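Local coordinates for protein neurotoxin (Clostridium botulinum, PDB 2QN0) that acts as the zinc-dependent protease light chain of botulinum neurotoxin type C1, cleaving SNARE proteins of the nerve terminal, at residues A[105-108]-A[109-113]; A[117-120]-A[121-124]; A[128-132]-A[133-137]; A[319-322]-A[323-327]. All blocks are in the same frame, centred on the assembly; numbering follows the deposited sequence.

Interaction 1: A[105-108]-A[109-113]; sequences ELIY and RLSTD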
loop_
_atom_site.group_PDB
_atom_site.type_symbol
_atom_site.label_atom_id
_atom_site.label_comp_id
_atom_site.label_asym_id
_atom_site.label_seq_id
_atom_site.Cartn_x
_atom_site.Cartn_y
_atom_site.Cartn_z
ATOM N N GLU A 105 11.591 -9.059 1.392
ATOM C CA GLU A 105 11.712 -8.863 -0.053
ATOM C C GLU A 105 10.710 -7.815 -0.533
ATOM O O GLU A 105 11.028 -6.985 -1.385
ATOM C CB GLU A 105 11.489 -10.188 -0.790
ATOM C CG GLU A 105 11.683 -10.120 -2.303
ATOM C CD GLU A 105 13.083 -9.669 -2.709
ATOM O OE1 GLU A 105 14.058 -10.036 -2.018
ATOM O OE2 GLU A 105 13.208 -8.960 -3.732
ATOM N N LEU A 106 9.497 -7.858 0.014
ATOM C CA LEU A 106 8.460 -6.893 -0.348
ATOM C C LEU A 106 8.950 -5.481 -0.026
ATOM O O LEU A 106 8.875 -4.573 -0.859
ATOM C CB LEU A 106 7.175 -7.188 0.434
ATOM C CG LEU A 106 6.005 -6.211 0.286
ATOM C CD1 LEU A 106 5.515 -6.197 -1.165
ATOM C CD2 LEU A 106 4.884 -6.629 1.225
ATOM N N ILE A 107 9.464 -5.301 1.186
ATOM C CA ILE A 107 9.968 -3.996 1.605
ATOM C C ILE A 107 11.180 -3.581 0.772
ATOM O O ILE A 107 11.308 -2.422 0.370
ATOM C CB ILE A 107 10.349 -4.012 3.105
ATOM C CG1 ILE A 107 9.092 -4.257 3.945
ATOM C CG2 ILE A 107 10.997 -2.687 3.500
ATOM C CD1 ILE A 107 9.361 -4.505 5.427
ATOM N N TYR A 108 12.070 -4.530 0.509
ATOM C CA TYR A 108 13.260 -4.244 -0.280
ATOM C C TYR A 108 12.878 -3.705 -1.656
ATOM O O TYR A 108 13.386 -2.674 -2.099
ATOM C CB TYR A 108 14.101 -5.510 -0.450
ATOM C CG TYR A 108 15.276 -5.321 -1.382
ATOM C CD1 TYR A 108 16.418 -4.637 -0.969
ATOM C CD2 TYR A 108 15.223 -5.779 -2.699
ATOM C CE1 TYR A 108 17.481 -4.411 -1.847
ATOM C CE2 TYR A 108 16.276 -5.557 -3.583
ATOM C CZ TYR A 108 17.400 -4.872 -3.150
ATOM O OH TYR A 108 18.437 -4.641 -4.026
ATOM N N ARG A 109 11.980 -4.405 -2.339
ATOM C CA ARG A 109 11.573 -3.973 -3.670
ATOM C C ARG A 109 10.904 -2.606 -3.671
ATOM O O ARG A 109 11.266 -1.731 -4.455
ATOM C CB ARG A 109 10.650 -5.018 -4.303
ATOM C CG ARG A 109 11.330 -6.369 -4.468
ATOM C CD ARG A 109 10.501 -7.335 -5.290
ATOM N NE ARG A 109 11.090 -8.671 -5.267
ATOM C CZ ARG A 109 10.708 -9.678 -6.044
ATOM N NH1 ARG A 109 9.731 -9.510 -6.924
ATOM N NH2 ARG A 109 11.299 -10.861 -5.929
ATOM N N LEU A 110 9.928 -2.414 -2.791
ATOM C CA LEU A 110 9.230 -1.135 -2.725
ATOM C C LEU A 110 10.126 0.038 -2.324
ATOM O O LEU A 110 9.888 1.173 -2.735
ATOM C CB LEU A 110 8.058 -1.223 -1.746
ATOM C CG LEU A 110 6.847 -2.031 -2.222
ATOM C CD1 LEU A 110 5.818 -2.118 -1.101
ATOM C CD2 LEU A 110 6.240 -1.363 -3.450
ATOM N N SER A 111 11.153 -0.234 -1.528
ATOM C CA SER A 111 12.037 0.830 -1.065
ATOM C C SER A 111 13.278 1.023 -1.915
ATOM O O SER A 111 14.027 1.972 -1.695
ATOM C CB SER A 111 12.465 0.562 0.383
ATOM O OG SER A 111 13.325 -0.561 0.462
ATOM N N THR A 112 13.489 0.141 -2.891
ATOM C CA THR A 112 14.669 0.226 -3.749
ATOM C C THR A 112 14.369 0.512 -5.218
ATOM O O THR A 112 14.966 1.412 -5.807
ATOM C CB THR A 112 15.493 -1.074 -3.666
ATOM O OG1 THR A 112 15.834 -1.331 -2.298
ATOM C CG2 THR A 112 16.768 -0.949 -4.485
ATOM N N ASP A 113 13.465 -0.254 -5.824
ATOM C CA ASP A 113 13.139 -0.018 -7.228
ATOM C C ASP A 113 12.301 1.241 -7.361
ATOM O O ASP A 113 11.526 1.577 -6.468
ATOM C CB ASP A 113 12.407 -1.220 -7.835
ATOM C CG ASP A 113 13.341 -2.388 -8.103
ATOM O OD1 ASP A 113 14.530 -2.135 -8.390
ATOM O OD2 ASP A 113 12.897 -3.551 -8.043
#
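Residues 105-108 and 109-112 are successive turns of one α-helix, tied by i to i+4 bonds such as R109 N to E105 O (2.9 Å) and L110 N to L106 O, and D113 is the first residue to leave helical backbone angles. On one side E105 and R109 form a salt bridge. E105 bends at chi2 (59°), which folds its carboxylate back toward the next turn, where OE2 takes the NE hydrogen of R109 at 2.6 Å on its anti lone pair. The oxygen lies in the guanidinium plane, but the carboxylate itself stands steeply to it, 77° between planes, a single-point grip rather than a two-pronged one. NH2 of R109 has a second carboxylate partner in E353. The buried side of the helix packs on helix 223-238, which carries the zinc ligands H229 and H233; here L106 and L110 lie side by side, CD1 to CD1 4.1 Å, and both touch M235. Two hydroxyls fold back on the last turn. S111 OG donates to I107 O at 2.7 Å, while S111 N reaches the same oxygen from the opposite face of its carbonyl plane. T112 OG1, set beside its own backbone N (chi1 -56°), donates to Y108 O at 2.8 Å and also sits over one face of the Y108 ring, offset toward the rim, 3.5 Å from CE1.

Interaction 2: A[117-120]-A[121-124]; sequences PGNN and NTPI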
loop_
_atom_site.group_PDB
_atom_site.type_symbol
_atom_site.label_atom_id
_atom_site.label_comp_id
_atom_site.label_asym_id
_atom_site.label_seq_id
_atom_site.Cartn_x
_atom_site.Cartn_y
_atom_site.Cartn_z
ATOM N N PRO A 117 11.174 7.017 -14.868
ATOM C CA PRO A 117 10.975 8.469 -14.882
ATOM C C PRO A 117 10.282 8.969 -16.146
ATOM O O PRO A 117 10.933 9.420 -17.090
ATOM C CB PRO A 117 12.397 9.012 -14.731
ATOM C CG PRO A 117 13.221 7.981 -15.426
ATOM C CD PRO A 117 12.604 6.677 -14.954
ATOM N N GLY A 118 8.956 8.878 -16.154
ATOM C CA GLY A 118 8.191 9.331 -17.298
ATOM C C GLY A 118 6.809 8.716 -17.377
ATOM O O GLY A 118 6.426 7.896 -16.540
ATOM N N ASN A 119 6.044 9.142 -18.377
ATOM C CA ASN A 119 4.710 8.608 -18.603
ATOM C C ASN A 119 4.466 8.527 -20.107
ATOM O O ASN A 119 5.389 8.724 -20.899
ATOM C CB ASN A 119 3.632 9.468 -17.924
ATOM C CG ASN A 119 3.580 10.886 -18.456
ATOM O OD1 ASN A 119 4.040 11.170 -19.562
ATOM N ND2 ASN A 119 2.993 11.786 -17.671
ATOM N N ASN A 120 3.230 8.241 -20.497
ATOM C CA ASN A 120 2.893 8.109 -21.912
ATOM C C ASN A 120 3.302 9.308 -22.767
ATOM O O ASN A 120 3.676 9.141 -23.928
ATOM C CB ASN A 120 1.388 7.842 -22.075
ATOM C CG ASN A 120 0.523 9.019 -21.645
ATOM O OD1 ASN A 120 0.610 9.497 -20.509
ATOM N ND2 ASN A 120 -0.330 9.485 -22.554
ATOM N N ASN A 121 3.245 10.508 -22.198
ATOM C CA ASN A 121 3.593 11.712 -22.947
ATOM C C ASN A 121 5.056 12.153 -22.879
ATOM O O ASN A 121 5.423 13.188 -23.439
ATOM C CB ASN A 121 2.683 12.866 -22.522
ATOM C CG ASN A 121 1.273 12.713 -23.054
ATOM O OD1 ASN A 121 1.076 12.475 -24.244
ATOM N ND2 ASN A 121 0.286 12.854 -22.179
ATOM N N THR A 122 5.892 11.382 -22.194
ATOM C CA THR A 122 7.310 11.714 -22.098
ATOM C C THR A 122 8.005 11.295 -23.393
ATOM O O THR A 122 7.780 10.195 -23.893
ATOM C CB THR A 122 7.984 10.964 -20.932
ATOM O OG1 THR A 122 7.345 11.322 -19.701
ATOM C CG2 THR A 122 9.464 11.312 -20.857
ATOM N N PRO A 123 8.845 12.174 -23.967
ATOM C CA PRO A 123 9.536 11.809 -25.206
ATOM C C PRO A 123 10.340 10.532 -24.996
ATOM O O PRO A 123 10.901 10.314 -23.920
ATOM C CB PRO A 123 10.426 13.020 -25.471
ATOM C CG PRO A 123 9.601 14.150 -24.938
ATOM C CD PRO A 123 9.087 13.588 -23.625
ATOM N N ILE A 124 10.398 9.691 -26.022
ATOM C CA ILE A 124 11.121 8.428 -25.933
ATOM C C ILE A 124 12.593 8.557 -25.527
ATOM O O ILE A 124 13.153 7.642 -24.918
ATOM C CB ILE A 124 11.031 7.654 -27.270
ATOM C CG1 ILE A 124 9.572 7.275 -27.543
ATOM C CG2 ILE A 124 11.897 6.405 -27.222
ATOM C CD1 ILE A 124 9.356 6.547 -28.856
HETATM O O HOH W 1 -2.553 11.484 -22.799
#
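G118 meets T122 through its CA, which lies 3.2 Å from T122 OG1; its backbone is extended with a positive phi, a conformation open in practice to glycine alone. N119 comes next and opens a type I beta turn that closes at T122. Its backbone N gives a fairly straight bond to T122 OG1 (2.9 Å, 163°), and its carbonyl O accepts T122 N at 3.0 Å, the donor standing well above the carbonyl plane. The N119 side chain curls over the turn: with chi1 at 62°, OD1 comes within 2.8 Å of N121 N, a weak, bent bond, while ND2 binds D132 in the following loop. N120 and N121, the two central residues of the turn, run their side chains alongside each other, amide planes 48° apart. Both ND2 groups donate to one water, at 3.0 Å from N120 ND2, and N121 ND2 also bonds N178. The chemistry is almost wholly polar: N119 N is taken by the T122 hydroxyl and N119 O by T122 N, the amides of N120 and N121 reach to water and N178, and that of N119 is split between the turn and D132, consistent with a shape fixed by directional bonds more than by apolar burial.

Interaction 3: A[128-132]-A[133-137]; sequences DFDVD and FNSVD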
loop_
_atom_site.group_PDB
_atom_site.type_symbol
_atom_site.label_atom_id
_atom_site.label_comp_id
_atom_site.label_asym_id
_atom_site.label_seq_id
_atom_site.Cartn_x
_atom_site.Cartn_y
_atom_site.Cartn_z
ATOM N N ASP A 128 12.267 11.793 -17.230
ATOM C CA ASP A 128 11.675 12.939 -16.540
ATOM C C ASP A 128 11.414 12.580 -15.084
ATOM O O ASP A 128 10.442 11.898 -14.763
ATOM C CB ASP A 128 10.370 13.360 -17.220
ATOM C CG ASP A 128 9.743 14.586 -16.580
ATOM O OD1 ASP A 128 10.357 15.178 -15.666
ATOM O OD2 ASP A 128 8.628 14.962 -16.998
ATOM N N PHE A 129 12.290 13.051 -14.204
ATOM C CA PHE A 129 12.171 12.761 -12.783
ATOM C C PHE A 129 11.121 13.592 -12.047
ATOM O O PHE A 129 10.918 13.414 -10.845
ATOM C CB PHE A 129 13.551 12.899 -12.130
ATOM C CG PHE A 129 14.528 11.838 -12.570
ATOM C CD1 PHE A 129 14.591 10.614 -11.910
ATOM C CD2 PHE A 129 15.348 12.043 -13.677
ATOM C CE1 PHE A 129 15.453 9.610 -12.341
ATOM C CE2 PHE A 129 16.215 11.044 -14.120
ATOM C CZ PHE A 129 16.268 9.824 -13.451
ATOM N N ASP A 130 10.446 14.491 -12.765
ATOM C CA ASP A 130 9.398 15.323 -12.162
ATOM C C ASP A 130 8.025 15.026 -12.763
ATOM O O ASP A 130 7.065 15.755 -12.503
ATOM C CB ASP A 130 9.677 16.819 -12.368
ATOM C CG ASP A 130 10.851 17.324 -11.551
ATOM O OD1 ASP A 130 10.975 16.940 -10.367
ATOM O OD2 ASP A 130 11.642 18.124 -12.093
ATOM N N VAL A 131 7.920 13.963 -13.554
ATOM C CA VAL A 131 6.645 13.650 -14.200
ATOM C C VAL A 131 5.486 13.446 -13.232
ATOM O O VAL A 131 5.641 12.832 -12.173
ATOM C CB VAL A 131 6.756 12.404 -15.113
ATOM C CG1 VAL A 131 6.869 11.141 -14.275
ATOM C CG2 VAL A 131 5.551 12.337 -16.034
ATOM N N ASP A 132 4.324 13.971 -13.614
ATOM C CA ASP A 132 3.109 13.874 -12.813
ATOM C C ASP A 132 3.333 14.244 -11.354
ATOM O O ASP A 132 3.600 15.405 -11.044
ATOM C CB ASP A 132 2.519 12.465 -12.927
ATOM C CG ASP A 132 1.944 12.192 -14.303
ATOM O OD1 ASP A 132 1.135 13.017 -14.776
ATOM O OD2 ASP A 132 2.297 11.159 -14.911
ATOM N N PHE A 133 3.224 13.265 -10.458
ATOM C CA PHE A 133 3.419 13.510 -9.031
ATOM C C PHE A 133 4.517 12.635 -8.428
ATOM O O PHE A 133 4.489 12.326 -7.234
ATOM C CB PHE A 133 2.101 13.277 -8.286
ATOM C CG PHE A 133 1.055 14.311 -8.586
ATOM C CD1 PHE A 133 1.035 15.518 -7.899
ATOM C CD2 PHE A 133 0.123 14.101 -9.595
ATOM C CE1 PHE A 133 0.102 16.503 -8.215
ATOM C CE2 PHE A 133 -0.813 15.079 -9.918
ATOM C CZ PHE A 133 -0.822 16.283 -9.226
ATOM N N ASN A 134 5.491 12.250 -9.247
ATOM C CA ASN A 134 6.583 11.400 -8.774
ATOM C C ASN A 134 7.579 12.119 -7.869
ATOM O O ASN A 134 8.292 11.476 -7.095
ATOM C CB ASN A 134 7.326 10.777 -9.958
ATOM C CG ASN A 134 6.565 9.620 -10.585
ATOM O OD1 ASN A 134 5.503 9.221 -10.103
ATOM N ND2 ASN A 134 7.114 9.069 -11.663
ATOM N N SER A 135 7.649 13.442 -7.973
ATOM C CA SER A 135 8.564 14.195 -7.119
ATOM C C SER A 135 7.748 15.084 -6.188
ATOM O O SER A 135 6.714 15.619 -6.581
ATOM C CB SER A 135 9.530 15.039 -7.966
ATOM O OG SER A 135 8.861 16.059 -8.684
ATOM N N VAL A 136 8.199 15.217 -4.944
ATOM C CA VAL A 136 7.490 16.038 -3.972
ATOM C C VAL A 136 8.418 17.115 -3.423
ATOM O O VAL A 136 9.610 16.875 -3.224
ATOM C CB VAL A 136 6.937 15.181 -2.801
ATOM C CG1 VAL A 136 5.995 14.106 -3.346
ATOM C CG2 VAL A 136 8.072 14.545 -2.030
ATOM N N ASP A 137 7.869 18.302 -3.186
ATOM C CA ASP A 137 8.666 19.415 -2.679
ATOM C C ASP A 137 9.087 19.276 -1.225
ATOM O O ASP A 137 8.309 18.836 -0.373
ATOM C CB ASP A 137 7.911 20.745 -2.809
ATOM C CG ASP A 137 7.598 21.112 -4.241
ATOM O OD1 ASP A 137 8.295 20.630 -5.158
ATOM O OD2 ASP A 137 6.655 21.904 -4.440
HETATM O O HOH W 2 9.768 10.363 -12.260
HETATM O O HOH W 3 6.109 15.589 -9.853
#
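Two beta turns in succession reverse the chain here, type I from D128 to V131 and type II' from V131 to N134, the second closed by a straight bond from N134 N to V131 O (3.0 Å, 169°). D132 takes the first central position of the II' turn with a positive phi of 48°. Before it, D128 makes an Asx turn: its OD1 accepts D130 N at 3.0 Å from well above the carboxylate plane. Across the reversal S135 OG donates to D130 OD1 at 2.8 Å, meeting the carboxylate on its anti side; chi1 of 66° swings the hydroxyl over to that oxygen. N134 lies beside V131, with ND2 3.3 Å from V131 CG1, and a water links that ND2 to D128 O. Next door, the F133 ring turns one face to D132 O. A second water lies 2.8 Å from both D130 O and D132 O and accepts from S135 N. D132 OD1 accepts from L175 N and N178 ND2, and N134 OD1 accepts from L189 N. Together these turns carry the chain from strand 126-128 into strand 136-141 of the large mixed sheet, while F129 stacks on F315 and packs edge-to-face with Y322 of helix 319-330.

Interaction 4: A[319-322]-A[323-327]; sequences IGEY and KQKLI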
loop_
_atom_site.group_PDB
_atom_site.type_symbol
_atom_site.label_atom_id
_atom_site.label_comp_id
_atom_site.label_asym_id
_atom_site.label_seq_id
_atom_site.Cartn_x
_atom_site.Cartn_y
_atom_site.Cartn_z
ATOM N N ILE A 319 22.330 9.502 -16.471
ATOM C CA ILE A 319 21.474 8.696 -17.336
ATOM C C ILE A 319 21.894 7.229 -17.319
ATOM O O ILE A 319 21.047 6.337 -17.252
ATOM C CB ILE A 319 21.487 9.234 -18.789
ATOM C CG1 ILE A 319 20.731 10.565 -18.845
ATOM C CG2 ILE A 319 20.861 8.218 -19.737
ATOM C CD1 ILE A 319 20.782 11.256 -20.201
ATOM N N GLY A 320 23.200 6.981 -17.365
ATOM C CA GLY A 320 23.691 5.613 -17.354
ATOM C C GLY A 320 23.336 4.885 -16.073
ATOM O O GLY A 320 22.963 3.710 -16.092
ATOM N N GLU A 321 23.458 5.590 -14.952
ATOM C CA GLU A 321 23.151 5.030 -13.641
ATOM C C GLU A 321 21.697 4.581 -13.559
ATOM O O GLU A 321 21.400 3.474 -13.107
ATOM C CB GLU A 321 23.395 6.078 -12.552
ATOM C CG GLU A 321 23.049 5.604 -11.143
ATOM C CD GLU A 321 23.041 6.738 -10.135
ATOM O OE1 GLU A 321 23.864 7.665 -10.288
ATOM O OE2 GLU A 321 22.226 6.701 -9.188
ATOM N N TYR A 322 20.789 5.451 -13.985
ATOM C CA TYR A 322 19.377 5.113 -13.918
ATOM C C TYR A 322 18.949 4.099 -14.963
ATOM O O TYR A 322 18.010 3.338 -14.747
ATOM C CB TYR A 322 18.531 6.388 -13.960
ATOM C CG TYR A 322 18.582 7.076 -12.617
ATOM C CD1 TYR A 322 19.585 7.998 -12.315
ATOM C CD2 TYR A 322 17.725 6.679 -11.591
ATOM C CE1 TYR A 322 19.738 8.498 -11.017
ATOM C CE2 TYR A 322 17.869 7.164 -10.299
ATOM C CZ TYR A 322 18.879 8.067 -10.016
ATOM O OH TYR A 322 19.045 8.496 -8.721
ATOM N N LYS A 323 19.653 4.069 -16.087
ATOM C CA LYS A 323 19.343 3.089 -17.118
ATOM C C LYS A 323 19.620 1.718 -16.499
ATOM O O LYS A 323 18.813 0.796 -16.613
ATOM C CB LYS A 323 20.234 3.312 -18.344
ATOM C CG LYS A 323 20.117 2.240 -19.416
ATOM C CD LYS A 323 20.957 2.609 -20.632
ATOM C CE LYS A 323 20.955 1.501 -21.672
ATOM N NZ LYS A 323 21.805 1.863 -22.841
ATOM N N GLN A 324 20.759 1.594 -15.824
ATOM C CA GLN A 324 21.129 0.334 -15.185
ATOM C C GLN A 324 20.163 -0.064 -14.071
ATOM O O GLN A 324 19.828 -1.240 -13.923
ATOM C CB GLN A 324 22.549 0.420 -14.624
ATOM C CG GLN A 324 23.622 0.502 -15.698
ATOM C CD GLN A 324 23.555 -0.664 -16.669
ATOM O OE1 GLN A 324 23.572 -1.826 -16.262
ATOM N NE2 GLN A 324 23.477 -0.359 -17.960
ATOM N N LYS A 325 19.723 0.912 -13.284
ATOM C CA LYS A 325 18.789 0.632 -12.196
ATOM C C LYS A 325 17.464 0.110 -12.745
ATOM O O LYS A 325 16.878 -0.829 -12.201
ATOM C CB LYS A 325 18.537 1.897 -11.366
ATOM C CG LYS A 325 19.728 2.330 -10.518
ATOM C CD LYS A 325 19.389 3.534 -9.642
ATOM C CE LYS A 325 20.569 3.898 -8.741
ATOM N NZ LYS A 325 20.276 5.061 -7.857
ATOM N N LEU A 326 16.995 0.721 -13.827
ATOM C CA LEU A 326 15.733 0.311 -14.435
ATOM C C LEU A 326 15.858 -1.049 -15.122
ATOM O O LEU A 326 14.909 -1.835 -15.130
ATOM C CB LEU A 326 15.259 1.390 -15.407
ATOM C CG LEU A 326 14.927 2.700 -14.676
ATOM C CD1 LEU A 326 14.829 3.854 -15.656
ATOM C CD2 LEU A 326 13.622 2.531 -13.907
ATOM N N ILE A 327 17.026 -1.331 -15.692
ATOM C CA ILE A 327 17.252 -2.625 -16.329
ATOM C C ILE A 327 17.108 -3.715 -15.265
ATOM O O ILE A 327 16.503 -4.760 -15.510
ATOM C CB ILE A 327 18.665 -2.701 -16.960
ATOM C CG1 ILE A 327 18.715 -1.821 -18.213
ATOM C CG2 ILE A 327 19.018 -4.149 -17.283
ATOM C CD1 ILE A 327 20.105 -1.654 -18.804
HETATM O O HOH W 4 24.100 2.197 -18.545
#
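K323 begins the second turn of the helix by bonding its backbone N to I319 O at 2.9 Å, with its CB 3.3 Å from that same oxygen. Q324 follows, N to G320 O at 3.1 Å, and its side chain, bent at chi2 (-56°), doubles back so that NE2 gives a hydrogen to a water that in turn donates to G320 O; one carbonyl thus serves both the helix bond and the water bridge. K325 does the most with its side chain. Extended beyond CG, it runs alongside E321 and delivers NZ to OE2 at 2.9 Å, on the anti lone pair of the carboxylate, forming a salt bridge. The same chain also runs alongside Y322: K325 CD lies 4.0 Å from Y322 CE2, and NZ approaches the ring obliquely, 3.7 Å from OH. L326 turns inward, its N bonded to Y322 O and its CG pressed to 3.1 Å from that oxygen, while the branched end covers F116, P117, F127 and L304. This is the pattern of an amphipathic surface helix: an i to i+4 Glu-Lys pair on the outer side, and on the inner a leucine laid against strand 126-128 and helix 283-304.

How the interactions relate
Interactions 1 and 4 are both single-helix contacts with a Glu-to-basic pair one turn apart, but interaction 1 is partly buried, close to the zinc-bearing helix, whereas interaction 4, its centre about 25 Å from the centre of the chain, is a surface contact. Interaction 2 is buried although its centre is about 24 Å from the chain's centre. Interactions 2 and 3 lack helix and rely on beta turns, amides, carboxylates and water. These two touch directly: P117 O meets D128 N at 2.7 Å, a probable hydrogen bond, and V131 packs on G118 and N119. Helix 319-330 touches both turn regions, so interactions 2, 3 and 4 form one patch. Interaction 1 adjoins interaction 2 in sequence alone.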